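PDB 4F4E: aromatic-amino-acid aminotransferase from Burkholderia pseudomallei, which probably transfers the amino group of tyrosine and related aromatic amino acids to 2-oxoglutarate, working as a homodimer with pyridoxal 5'-phosphate as cofactor. Local coordinates for residues A[172-182]-A[205-216]; A[380-390]-A[410-419]. All coordinates share one frame; numbering follows the deposited sequence.

Contact 1 of 2, residues A[172-182]-A[205-216]; sequences YYDAKTNGVNF and HNPTGVDLNDAQ. With EDO (1,2-ethanediol), chain D.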
loop_
_atom_site.group_PDB
_atom_site.type_symbol
_atom_site.label_atom_id
_atom_site.label_comp_id
_atom_site.label_asym_id
_atom_site.label_seq_id
_atom_site.Cartn_x
_atom_site.Cartn_y
_atom_site.Cartn_z
ATOM N N TYR A 172 -22.718 4.454 21.574
ATOM C CA TYR A 172 -21.776 5.564 21.624
ATOM C C TYR A 172 -22.469 6.896 21.399
ATOM O O TYR A 172 -22.738 7.624 22.370
ATOM C CB TYR A 172 -20.584 5.350 20.647
ATOM C CG TYR A 172 -19.506 6.372 20.854
ATOM C CD1 TYR A 172 -18.695 6.303 21.949
ATOM C CD2 TYR A 172 -19.402 7.500 20.039
ATOM C CE1 TYR A 172 -17.736 7.275 22.211
ATOM C CE2 TYR A 172 -18.435 8.437 20.245
ATOM C CZ TYR A 172 -17.604 8.343 21.341
ATOM O OH TYR A 172 -16.636 9.319 21.602
ATOM N N TYR A 173 -22.838 7.200 20.155
ATOM C CA TYR A 173 -23.525 8.453 19.855
ATOM C C TYR A 173 -24.978 8.443 20.354
ATOM O O TYR A 173 -25.714 7.494 20.078
ATOM C CB TYR A 173 -23.542 8.690 18.355
ATOM C CG TYR A 173 -24.296 9.946 18.017
ATOM C CD1 TYR A 173 -23.779 11.199 18.321
ATOM C CD2 TYR A 173 -25.539 9.886 17.426
ATOM C CE1 TYR A 173 -24.503 12.376 18.016
ATOM C CE2 TYR A 173 -26.257 11.041 17.157
ATOM C CZ TYR A 173 -25.730 12.266 17.440
ATOM O OH TYR A 173 -26.495 13.365 17.103
ATOM N N ASP A 174 -25.387 9.501 21.043
ATOM C CA ASP A 174 -26.728 9.604 21.629
ATOM C C ASP A 174 -27.437 10.783 20.932
ATOM O O ASP A 174 -27.087 11.929 21.168
ATOM C CB ASP A 174 -26.560 9.848 23.126
ATOM C CG ASP A 174 -27.874 9.892 23.884
ATOM O OD1 ASP A 174 -28.931 10.269 23.297
ATOM O OD2 ASP A 174 -27.812 9.551 25.099
ATOM N N ALA A 175 -28.383 10.484 20.054
ATOM C CA ALA A 175 -29.023 11.487 19.208
ATOM C C ALA A 175 -29.919 12.387 20.041
ATOM O O ALA A 175 -30.154 13.537 19.662
ATOM C CB ALA A 175 -29.840 10.816 18.110
ATOM N N LYS A 176 -30.389 11.877 21.175
ATOM C CA LYS A 176 -31.262 12.656 22.048
ATOM C C LYS A 176 -30.455 13.759 22.748
ATOM O O LYS A 176 -30.933 14.880 22.872
ATOM C CB LYS A 176 -31.999 11.713 23.041
ATOM N N THR A 177 -29.209 13.487 23.154
ATOM C CA THR A 177 -28.380 14.490 23.832
ATOM C C THR A 177 -27.269 15.152 22.992
ATOM O O THR A 177 -26.632 16.074 23.458
ATOM C CB THR A 177 -27.686 13.859 25.007
ATOM O OG1 THR A 177 -26.737 12.892 24.532
ATOM C CG2 THR A 177 -28.718 13.211 25.924
ATOM N N ASN A 178 -27.025 14.671 21.771
ATOM C CA ASN A 178 -25.923 15.162 20.944
ATOM C C ASN A 178 -24.596 14.905 21.592
ATOM O O ASN A 178 -23.585 15.527 21.240
ATOM C CB ASN A 178 -26.098 16.657 20.618
ATOM C CG ASN A 178 -27.399 16.937 19.902
ATOM O OD1 ASN A 178 -27.553 16.607 18.736
ATOM N ND2 ASN A 178 -28.363 17.541 20.624
ATOM N N GLY A 179 -24.593 13.935 22.501
ATOM C CA GLY A 179 -23.380 13.543 23.219
ATOM C C GLY A 179 -23.170 12.049 23.182
ATOM O O GLY A 179 -23.606 11.380 22.264
ATOM N N VAL A 180 -22.474 11.540 24.185
ATOM C CA VAL A 180 -22.118 10.128 24.242
ATOM C C VAL A 180 -23.046 9.430 25.251
ATOM O O VAL A 180 -23.357 9.993 26.321
ATOM C CB VAL A 180 -20.637 9.917 24.612
ATOM C CG1 VAL A 180 -20.322 10.596 25.924
ATOM C CG2 VAL A 180 -20.316 8.419 24.700
ATOM N N ASN A 181 -23.542 8.249 24.873
ATOM C CA ASN A 181 -24.270 7.378 25.794
ATOM C C ASN A 181 -23.190 6.556 26.470
ATOM O O ASN A 181 -22.995 5.415 26.110
ATOM C CB ASN A 181 -25.267 6.490 25.058
ATOM C CG ASN A 181 -25.897 5.445 25.941
ATOM O OD1 ASN A 181 -25.696 5.442 27.151
ATOM N ND2 ASN A 181 -26.632 4.547 25.347
ATOM N N PHE A 182 -22.524 7.141 27.464
ATOM C CA PHE A 182 -21.389 6.486 28.092
ATOM C C PHE A 182 -21.806 5.273 28.895
ATOM O O PHE A 182 -21.060 4.291 28.971
ATOM C CB PHE A 182 -20.552 7.439 28.940
ATOM C CG PHE A 182 -19.270 6.819 29.397
ATOM C CD1 PHE A 182 -18.286 6.480 28.460
ATOM C CD2 PHE A 182 -19.120 6.396 30.701
ATOM C CE1 PHE A 182 -17.122 5.854 28.838
ATOM C CE2 PHE A 182 -17.948 5.751 31.089
ATOM C CZ PHE A 182 -16.952 5.478 30.161
ATOM N N HIS A 205 -14.002 12.265 16.978
ATOM C CA HIS A 205 -14.819 11.140 16.513
ATOM C C HIS A 205 -15.325 11.324 15.112
ATOM O O HIS A 205 -15.862 12.374 14.768
ATOM C CB HIS A 205 -15.995 10.854 17.469
ATOM C CG HIS A 205 -16.695 9.572 17.163
ATOM N ND1 HIS A 205 -17.882 9.525 16.440
ATOM C CD2 HIS A 205 -16.319 8.226 17.395
ATOM C CE1 HIS A 205 -18.237 8.238 16.294
ATOM N NE2 HIS A 205 -17.292 7.444 16.837
ATOM N N ASN A 206 -15.180 10.275 14.306
ATOM C CA ASN A 206 -15.617 10.284 12.904
ATOM C C ASN A 206 -16.671 9.199 12.826
ATOM O O ASN A 206 -16.313 8.057 12.994
ATOM C CB ASN A 206 -14.428 9.975 11.999
ATOM C CG ASN A 206 -14.841 9.899 10.542
ATOM O OD1 ASN A 206 -16.045 9.870 10.249
ATOM N ND2 ASN A 206 -13.884 9.809 9.633
ATOM N N PRO A 207 -17.973 9.536 12.599
ATOM C CA PRO A 207 -18.468 10.757 11.957
ATOM C C PRO A 207 -19.180 11.777 12.826
ATOM O O PRO A 207 -19.719 12.738 12.266
ATOM C CB PRO A 207 -19.467 10.180 10.953
ATOM C CG PRO A 207 -20.110 9.065 11.691
ATOM C CD PRO A 207 -19.019 8.492 12.586
ATOM N N THR A 208 -19.214 11.623 14.151
ATOM C CA THR A 208 -20.130 12.471 14.942
ATOM C C THR A 208 -19.516 13.709 15.604
ATOM O O THR A 208 -20.254 14.626 15.965
ATOM C CB THR A 208 -20.853 11.678 16.045
ATOM O OG1 THR A 208 -19.937 11.354 17.066
ATOM C CG2 THR A 208 -21.505 10.446 15.503
ATOM N N GLY A 209 -18.191 13.714 15.797
ATOM C CA GLY A 209 -17.514 14.699 16.596
ATOM C C GLY A 209 -17.667 14.618 18.103
ATOM O O GLY A 209 -17.175 15.467 18.826
ATOM N N VAL A 210 -18.330 13.592 18.584
ATOM C CA VAL A 210 -18.600 13.461 20.016
ATOM C C VAL A 210 -17.485 12.659 20.624
ATOM O O VAL A 210 -17.283 11.520 20.208
ATOM C CB VAL A 210 -19.941 12.725 20.240
ATOM C CG1 VAL A 210 -20.026 12.184 21.672
ATOM C CG2 VAL A 210 -21.123 13.675 19.862
ATOM N N ASP A 211 -16.794 13.247 21.598
ATOM C CA ASP A 211 -15.593 12.652 22.201
ATOM C C ASP A 211 -15.770 12.368 23.672
ATOM O O ASP A 211 -16.608 12.993 24.355
ATOM C CB ASP A 211 -14.428 13.604 22.072
ATOM C CG ASP A 211 -13.794 13.592 20.706
ATOM O OD1 ASP A 211 -14.174 12.771 19.848
ATOM O OD2 ASP A 211 -12.959 14.454 20.487
ATOM N N LEU A 212 -14.978 11.412 24.167
ATOM C CA LEU A 212 -14.947 11.095 25.584
ATOM C C LEU A 212 -14.029 12.081 26.300
ATOM O O LEU A 212 -13.086 12.622 25.695
ATOM C CB LEU A 212 -14.450 9.666 25.824
ATOM C CG LEU A 212 -15.173 8.488 25.213
ATOM C CD1 LEU A 212 -14.347 7.225 25.523
ATOM C CD2 LEU A 212 -16.585 8.347 25.758
ATOM N N ASN A 213 -14.328 12.336 27.574
ATOM C CA ASN A 213 -13.446 13.148 28.402
ATOM C C ASN A 213 -12.461 12.224 29.127
ATOM O O ASN A 213 -12.685 11.010 29.206
ATOM C CB ASN A 213 -14.250 14.019 29.402
ATOM C CG ASN A 213 -15.042 13.194 30.398
ATOM O OD1 ASN A 213 -14.544 12.206 30.939
ATOM N ND2 ASN A 213 -16.284 13.575 30.629
ATOM N N ASP A 214 -11.387 12.822 29.654
ATOM C CA ASP A 214 -10.240 12.087 30.236
ATOM C C ASP A 214 -10.631 11.126 31.351
ATOM O O ASP A 214 -9.930 10.123 31.600
ATOM C CB ASP A 214 -9.198 13.080 30.762
ATOM C CG ASP A 214 -8.322 13.640 29.671
ATOM O OD1 ASP A 214 -8.524 13.281 28.473
ATOM O OD2 ASP A 214 -7.406 14.424 30.023
ATOM N N ALA A 215 -11.744 11.441 32.001
ATOM C CA ALA A 215 -12.298 10.634 33.063
ATOM C C ALA A 215 -13.126 9.459 32.563
ATOM O O ALA A 215 -13.162 8.413 33.189
ATOM C CB ALA A 215 -13.130 11.492 33.984
ATOM N N GLN A 216 -13.832 9.644 31.452
ATOM C CA GLN A 216 -14.527 8.540 30.815
ATOM C C GLN A 216 -13.481 7.599 30.210
ATOM O O GLN A 216 -13.649 6.363 30.232
ATOM C CB GLN A 216 -15.510 9.056 29.768
ATOM C CG GLN A 216 -16.698 9.804 30.385
ATOM C CD GLN A 216 -17.522 10.552 29.338
ATOM O OE1 GLN A 216 -16.969 11.129 28.411
ATOM N NE2 GLN A 216 -18.860 10.501 29.471
HETATM C C1 EDO D . -16.583 10.466 7.076
HETATM O O1 EDO D . -16.897 9.294 7.856
HETATM C C2 EDO D . -15.552 10.143 5.990
HETATM O O2 EDO D . -14.238 10.028 6.608
HETATM O O HOH W 1 -21.516 11.629 28.640
#

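Contact 2 of 2, residues A[380-390]-A[410-419]; sequences QVDRLREEFGI and VVANAIAAVL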
loop_
_atom_site.group_PDB
_atom_site.type_symbol
_atom_site.label_atom_id
_atom_site.label_comp_id
_atom_site.label_asym_id
_atom_site.label_seq_id
_atom_site.Cartn_x
_atom_site.Cartn_y
_atom_site.Cartn_z
ATOM N N GLN A 380 -35.081 16.926 6.221
ATOM C CA GLN A 380 -34.499 18.267 6.259
ATOM C C GLN A 380 -33.242 18.323 5.356
ATOM O O GLN A 380 -33.019 19.316 4.671
ATOM C CB GLN A 380 -34.189 18.668 7.695
ATOM C CG GLN A 380 -35.462 18.948 8.498
ATOM C CD GLN A 380 -35.255 18.957 9.990
ATOM O OE1 GLN A 380 -34.252 18.433 10.498
ATOM N NE2 GLN A 380 -36.198 19.546 10.715
ATOM N N VAL A 381 -32.422 17.271 5.386
ATOM C CA VAL A 381 -31.227 17.192 4.511
ATOM C C VAL A 381 -31.651 17.250 3.028
ATOM O O VAL A 381 -31.028 17.949 2.217
ATOM C CB VAL A 381 -30.402 15.937 4.822
ATOM C CG1 VAL A 381 -29.361 15.673 3.736
ATOM C CG2 VAL A 381 -29.786 16.066 6.216
ATOM N N ASP A 382 -32.735 16.548 2.677
ATOM C CA ASP A 382 -33.224 16.560 1.295
ATOM C C ASP A 382 -33.679 17.999 0.908
ATOM O O ASP A 382 -33.400 18.481 -0.177
ATOM C CB ASP A 382 -34.433 15.629 1.111
ATOM C CG ASP A 382 -34.091 14.154 1.177
ATOM O OD1 ASP A 382 -32.971 13.753 0.791
ATOM O OD2 ASP A 382 -35.002 13.389 1.587
ATOM N N ARG A 383 -34.362 18.687 1.810
ATOM C CA ARG A 383 -34.825 20.054 1.533
ATOM C C ARG A 383 -33.628 20.964 1.395
ATOM O O ARG A 383 -33.600 21.809 0.505
ATOM C CB ARG A 383 -35.738 20.625 2.626
ATOM C CG ARG A 383 -37.145 20.044 2.637
ATOM C CD ARG A 383 -38.173 20.990 3.238
ATOM N NE ARG A 383 -37.948 21.345 4.644
ATOM C CZ ARG A 383 -38.155 20.529 5.693
ATOM N NH1 ARG A 383 -38.558 19.255 5.553
ATOM N NH2 ARG A 383 -37.927 20.972 6.917
ATOM N N LEU A 384 -32.645 20.800 2.274
ATOM C CA LEU A 384 -31.459 21.661 2.259
ATOM C C LEU A 384 -30.764 21.529 0.906
ATOM O O LEU A 384 -30.216 22.496 0.392
ATOM C CB LEU A 384 -30.536 21.290 3.429
ATOM C CG LEU A 384 -29.299 22.096 3.782
ATOM C CD1 LEU A 384 -29.729 23.505 4.245
ATOM C CD2 LEU A 384 -28.459 21.372 4.858
ATOM N N ARG A 385 -30.778 20.320 0.329
ATOM C CA ARG A 385 -30.134 20.064 -0.954
ATOM C C ARG A 385 -30.946 20.681 -2.102
ATOM O O ARG A 385 -30.439 21.460 -2.909
ATOM C CB ARG A 385 -29.936 18.554 -1.156
ATOM C CG ARG A 385 -29.441 18.194 -2.524
ATOM C CD ARG A 385 -29.259 16.688 -2.721
ATOM N NE ARG A 385 -30.543 15.997 -2.648
ATOM C CZ ARG A 385 -30.938 15.250 -1.622
ATOM N NH1 ARG A 385 -30.161 15.094 -0.533
ATOM N NH2 ARG A 385 -32.133 14.669 -1.673
ATOM N N GLU A 386 -32.234 20.369 -2.123
ATOM C CA GLU A 386 -33.086 20.764 -3.234
ATOM C C GLU A 386 -33.330 22.276 -3.245
ATOM O O GLU A 386 -33.219 22.919 -4.289
ATOM C CB GLU A 386 -34.416 20.026 -3.146
ATOM C CG GLU A 386 -34.233 18.531 -3.392
ATOM C CD GLU A 386 -35.414 17.665 -2.960
ATOM O OE1 GLU A 386 -35.439 16.490 -3.390
ATOM O OE2 GLU A 386 -36.295 18.107 -2.174
ATOM N N GLU A 387 -33.646 22.822 -2.074
ATOM C CA GLU A 387 -34.027 24.221 -1.968
ATOM C C GLU A 387 -32.814 25.152 -2.009
ATOM O O GLU A 387 -32.950 26.270 -2.497
ATOM C CB GLU A 387 -34.853 24.455 -0.721
ATOM C CG GLU A 387 -36.187 23.723 -0.782
ATOM C CD GLU A 387 -37.016 23.910 0.464
ATOM O OE1 GLU A 387 -36.433 24.269 1.502
ATOM O OE2 GLU A 387 -38.262 23.749 0.380
ATOM N N PHE A 388 -31.664 24.676 -1.526
ATOM C CA PHE A 388 -30.520 25.562 -1.245
ATOM C C PHE A 388 -29.192 25.135 -1.814
ATOM O O PHE A 388 -28.246 25.903 -1.747
ATOM C CB PHE A 388 -30.432 25.884 0.262
ATOM C CG PHE A 388 -31.634 26.589 0.768
ATOM C CD1 PHE A 388 -31.822 27.922 0.470
ATOM C CD2 PHE A 388 -32.617 25.929 1.477
ATOM C CE1 PHE A 388 -32.925 28.609 0.902
ATOM C CE2 PHE A 388 -33.747 26.612 1.882
ATOM C CZ PHE A 388 -33.906 27.932 1.594
ATOM N N GLY A 389 -29.123 23.944 -2.430
ATOM C CA GLY A 389 -27.899 23.454 -3.029
ATOM C C GLY A 389 -26.793 23.242 -2.005
ATOM O O GLY A 389 -25.592 23.332 -2.349
ATOM N N ILE A 390 -27.189 22.958 -0.751
ATOM C CA ILE A 390 -26.269 22.650 0.332
ATOM C C ILE A 390 -26.412 21.172 0.672
ATOM O O ILE A 390 -27.521 20.717 1.030
ATOM C CB ILE A 390 -26.553 23.493 1.585
ATOM C CG1 ILE A 390 -26.588 25.027 1.275
ATOM C CG2 ILE A 390 -25.576 23.118 2.701
ATOM C CD1 ILE A 390 -25.333 25.734 0.800
ATOM N N VAL A 410 -24.204 31.667 4.110
ATOM C CA VAL A 410 -25.066 30.966 3.173
ATOM C C VAL A 410 -25.626 29.684 3.802
ATOM O O VAL A 410 -26.842 29.429 3.802
ATOM C CB VAL A 410 -24.299 30.708 1.873
ATOM C CG1 VAL A 410 -25.111 29.822 0.946
ATOM C CG2 VAL A 410 -23.991 32.053 1.173
ATOM N N VAL A 411 -24.729 28.894 4.403
ATOM C CA VAL A 411 -25.107 27.651 5.026
ATOM C C VAL A 411 -26.011 27.875 6.241
ATOM O O VAL A 411 -27.065 27.198 6.391
ATOM C CB VAL A 411 -23.868 26.814 5.440
ATOM C CG1 VAL A 411 -24.266 25.639 6.337
ATOM C CG2 VAL A 411 -23.109 26.307 4.213
ATOM N N ALA A 412 -25.641 28.817 7.118
ATOM C CA ALA A 412 -26.429 29.074 8.309
ATOM C C ALA A 412 -27.848 29.546 7.958
ATOM O O ALA A 412 -28.840 29.096 8.550
ATOM C CB ALA A 412 -25.760 30.098 9.202
ATOM N N ASN A 413 -27.932 30.452 6.988
ATOM C CA ASN A 413 -29.215 30.967 6.566
ATOM C C ASN A 413 -30.067 29.865 5.913
ATOM O O ASN A 413 -31.275 29.822 6.116
ATOM C CB ASN A 413 -29.043 32.170 5.620
ATOM C CG ASN A 413 -28.484 33.394 6.330
ATOM O OD1 ASN A 413 -28.199 33.301 7.521
ATOM N ND2 ASN A 413 -28.342 34.538 5.614
ATOM N N ALA A 414 -29.447 28.990 5.129
ATOM C CA ALA A 414 -30.174 27.871 4.536
ATOM C C ALA A 414 -30.731 26.955 5.633
ATOM O O ALA A 414 -31.909 26.570 5.614
ATOM C CB ALA A 414 -29.306 27.110 3.570
ATOM N N ILE A 415 -29.914 26.647 6.631
ATOM C CA ILE A 415 -30.367 25.817 7.757
ATOM C C ILE A 415 -31.518 26.468 8.501
ATOM O O ILE A 415 -32.550 25.823 8.784
ATOM C CB ILE A 415 -29.198 25.457 8.692
ATOM C CG1 ILE A 415 -28.213 24.521 7.977
ATOM C CG2 ILE A 415 -29.696 24.801 9.991
ATOM C CD1 ILE A 415 -26.892 24.305 8.678
ATOM N N ALA A 416 -31.380 27.755 8.781
ATOM C CA ALA A 416 -32.457 28.508 9.408
ATOM C C ALA A 416 -33.770 28.449 8.608
ATOM O O ALA A 416 -34.880 28.317 9.203
ATOM C CB ALA A 416 -32.019 29.926 9.656
ATOM N N ALA A 417 -33.665 28.505 7.282
ATOM C CA ALA A 417 -34.812 28.418 6.423
ATOM C C ALA A 417 -35.492 27.048 6.497
ATOM O O ALA A 417 -36.719 26.987 6.542
ATOM C CB ALA A 417 -34.471 28.767 4.997
ATOM N N VAL A 418 -34.697 25.989 6.500
ATOM C CA VAL A 418 -35.219 24.616 6.524
ATOM C C VAL A 418 -35.840 24.310 7.890
ATOM O O VAL A 418 -36.870 23.612 7.941
ATOM C CB VAL A 418 -34.117 23.600 6.228
ATOM C CG1 VAL A 418 -34.529 22.179 6.602
ATOM C CG2 VAL A 418 -33.687 23.702 4.761
ATOM N N LEU A 419 -35.246 24.833 8.967
ATOM C CA LEU A 419 -35.731 24.536 10.313
ATOM C C LEU A 419 -36.950 25.379 10.744
ATOM O O LEU A 419 -37.560 25.128 11.797
ATOM C CB LEU A 419 -34.581 24.570 11.333
ATOM C CG LEU A 419 -33.604 23.394 11.195
ATOM C CD1 LEU A 419 -32.552 23.497 12.270
ATOM C CD2 LEU A 419 -34.276 22.013 11.285
#

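Contact 1 of 2, residues A[172-182]-A[205-216]
Tyr172 reaches from the end of strand 167-174 into the loop 205-213, which it meets through CD2, CE2, CE1 and OH. The bond to CB heads for the loop, and the first torsion (chi1 -171°) carries the ring on to it. CD2 meets the imidazole of His205 near NE2, and CE2 sits 3.5 Å above the His205 ring plane, over its centre, the two ring planes being inclined at 35°. CE1 packs against Leu212 CD2 at 3.9 Å. At the tip, OH donates to Val210 O over 2.7 Å, from a position tilted 30° out of the carbonyl plane.

Val210 divides its two methyls: CG1 lies 3.8 Å from Val180 CB, while CG2 comes in at the edge of the Tyr173 ring. Farther along, Leu212 CD2 touches both Val180 CG2 and Phe182 CD1, and Gln216 lays its CB over one face of the Phe182 ring in a CH-pi contact, 3.9 Å from the centroid. The extended Gln216 chain brings OE1 to Asn213 N, which donates at 3.0 Å in the carbonyl plane; Gln216 N donates in return to Asn213 OD1 (2.7 Å) at the N-cap, completing a capping box at the start of helix 214-227.

His205 NE2 is hydrogen-bonded to Ser149 OG. The Asn206-Pro207 peptide is cis. Asn206 ND2 donates to O3 of the pyridoxal-lysine residue at position 269, which makes this loop part of the cofactor site of a fold-type I aminotransferase.

Contact 2 of 2, residues A[380-390]-A[410-419]
Helices 380-388 and 410-419 pack with their axes 9.7 Å apart at closest approach and their N-to-C directions at 122°, and the nearest CA pairs are Gln380-Val418 and Phe388-Ala414. Val418 is a knob in the hole formed by Gln380, Arg383, Leu384 and Glu387. Its CG1 touches Gln380 CB at 3.7 Å, and its CG2 turns to the backbone of Leu384.

Beside this knob the Arg383 chain, bent at chi3 (-62°), passes Val418 CG1 and reaches Val418 O. Arg383 NH2 donates to Val418 O over 3.0 Å with an N-H...O angle of 162°, and the oxygen lies in the guanidinium plane. Gln380 is extended beyond CG and lays its amide across Leu419 CD2; OE1 is held by Thr377 N, which helps to fix the amide.

Midway along helix 410-419, the methyl of Ala414 is shared: CB lies 3.7 Å from Leu384 CD1 and equally close to Phe388 CG. The Phe388 ring has Ala414 CA over its face, 4.3 Å from the centroid, and its CZ abuts Ala417 CB at 3.5 Å. Beyond Gly389, whose positive phi takes the chain out of the helix, Ile390 CD1 reaches Val410 CG1 and Val411 CG2, each at 4.1 Å.

Ala412 and Ile415 touch Leu348 and Leu352 of helix 324-354, respectively. The interface is held mainly by apolar packing, with one charged donor bound to a carbonyl group near the C-terminal end of helix 410-419, where the helix dipole would probably favour it.

How the contacts relate
The two contacts follow one another along the chain, contact 1 closing before contact 2 opens, and they do not touch: their centres are about 25 Å apart and their nearest atoms about 11 Å. Contact 1 packs the hairpin at the edge of the large mixed sheet against the loop before helix 214-227, about 15 Å from the centre of the chain. Contact 2 is farther out, at about 28 Å, where helices 378-388 and 408-419 pair near the C-terminus. Tyr373 of strand 371-373 meets Tyr173 and Thr208 of contact 1; this strand precedes helix 378-388 in the chain, and its partner 397-399 lies between the two segments of contact 2. One contact thus adjoins the cofactor site, the other the peripheral helices.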